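Local coordinates for conserved hypothetical alanine RICH protein (Mycobacterium tuberculosis, PDB 2IB0) that is of unknown function but folds as a four-helix bundle of the ferritin-like kind and pairs with a second copy in the crystal, at residues A[142-145]-A[146-149]. Residues are numbered along the deposited sequence; the frame is centred on the assembly and turned at random.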
# COMPACT_ATOMS: atom_id res chain seq x y z
N THR A 142 7.51 4.40 2.56
CA THR A 142 8.70 3.61 2.34
C THR A 142 9.77 4.46 1.63
O THR A 142 10.96 4.30 1.88
CB THR A 142 8.47 2.30 1.49
OG1 THR A 142 8.22 2.67 0.14
CG2 THR A 142 7.31 1.51 1.99
N ARG A 143 9.36 5.31 0.69
CA ARG A 143 10.30 6.22 0.02
C ARG A 143 11.00 7.22 0.98
O ARG A 143 12.18 7.48 0.84
CB ARG A 143 9.57 7.00 -1.09
CG ARG A 143 9.11 6.08 -2.16
CD ARG A 143 8.35 6.76 -3.34
NE ARG A 143 9.26 7.64 -4.08
CZ ARG A 143 8.89 8.65 -4.88
NH1 ARG A 143 7.59 8.97 -5.08
NH2 ARG A 143 9.84 9.37 -5.48
N TRP A 144 10.29 7.75 1.95
CA TRP A 144 10.90 8.64 2.95
C TRP A 144 11.77 7.89 3.96
O TRP A 144 12.76 8.44 4.43
CB TRP A 144 9.83 9.47 3.67
CG TRP A 144 9.34 10.60 2.83
CD1 TRP A 144 8.14 10.67 2.15
CD2 TRP A 144 10.02 11.85 2.59
NE1 TRP A 144 8.05 11.88 1.48
CE2 TRP A 144 9.18 12.63 1.75
CE3 TRP A 144 11.26 12.38 3.01
CZ2 TRP A 144 9.55 13.94 1.30
CZ3 TRP A 144 11.62 13.69 2.57
CH2 TRP A 144 10.76 14.44 1.72
N ASN A 145 11.41 6.64 4.27
CA ASN A 145 12.21 5.78 5.11
C ASN A 145 13.54 5.40 4.44
O ASN A 145 14.55 5.23 5.10
CB ASN A 145 11.44 4.52 5.44
CG ASN A 145 10.69 4.61 6.75
OD1 ASN A 145 9.48 4.23 6.85
ND2 ASN A 145 11.39 5.07 7.80
N ARG A 146 13.49 5.25 3.12
CA ARG A 146 14.67 5.01 2.32
C ARG A 146 15.57 6.27 2.33
O ARG A 146 16.78 6.15 2.41
CB ARG A 146 14.26 4.65 0.89
CG ARG A 146 15.35 4.14 0.02
CD ARG A 146 14.70 3.44 -1.21
NE ARG A 146 14.05 2.17 -0.83
CZ ARG A 146 12.85 1.75 -1.26
NH1 ARG A 146 12.10 2.47 -2.08
NH2 ARG A 146 12.39 0.58 -0.83
N VAL A 147 14.96 7.46 2.28
CA VAL A 147 15.72 8.69 2.52
C VAL A 147 16.40 8.70 3.90
O VAL A 147 17.62 8.92 4.01
CB VAL A 147 14.82 9.96 2.27
CG1 VAL A 147 15.58 11.24 2.64
CG2 VAL A 147 14.41 10.01 0.79
N LEU A 148 15.64 8.49 4.99
CA LEU A 148 16.25 8.44 6.35
C LEU A 148 17.40 7.46 6.44
O LEU A 148 18.43 7.78 6.99
CB LEU A 148 15.20 8.04 7.40
CG LEU A 148 14.23 9.15 7.76
CD1 LEU A 148 13.11 8.61 8.67
CD2 LEU A 148 15.00 10.28 8.45
N GLY A 149 17.18 6.22 5.95
CA GLY A 149 18.18 5.13 5.98
C GLY A 149 19.49 5.42 5.25
O GLY A 149 20.51 4.81 5.55
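Arg146 lies back along its own helix over Thr142, one turn earlier. With CG anti to the backbone N (chi1 -169°) and a bend at chi3 (-71°), the chain turns toward the preceding turn of the helix, and the guanidinium ends with one face over the carbonyl oxygen of Thr142. That same oxygen accepts the backbone hydrogen bond from Arg146 N at 3.0 Å, while Arg146 CB packs 3.5 Å from it. The hydroxyl of Thr142 is engaged elsewhere: OG1 bonds to the carbonyl oxygen of Val139, a turn further back, and NH1 of Arg146 stays 4.5 Å from OG1.

One residue before Arg146 in sequence, Asn145 meets Leu148, three residues on. The two side chains cross at a slant, and the amide ND2 comes 4.0 Å from the methyl CD1, a van der Waals touch. Beneath them the backbone carries the regular i to i+4 pattern of an alpha helix: Leu148 N reaches Trp144 O at 2.9 Å with a nearly straight N-H...O angle of 167°, and Gly149 N reaches Asn145 O likewise. Val147 sets CG2 3.4 Å from Arg143 O and brings CB obliquely to the Trp144 ring, in loose apolar contact with CE3.

All of this belongs to the last turns of helix 124-150, near one end of the four-helix bundle. Trp144 is the buried residue here, its indole fitted among Leu54 and Val55 of helix 52-75 and Ala100, Ala103 and Val104 of helix 96-120; Val147 also rests on Leu54 and on Val51 in the preceding loop. Arg146 faces the subunit interface instead, packing on Arg143 of the second subunit, with its NH1 close to NH1 of Arg146 of that subunit, an approach of like charges.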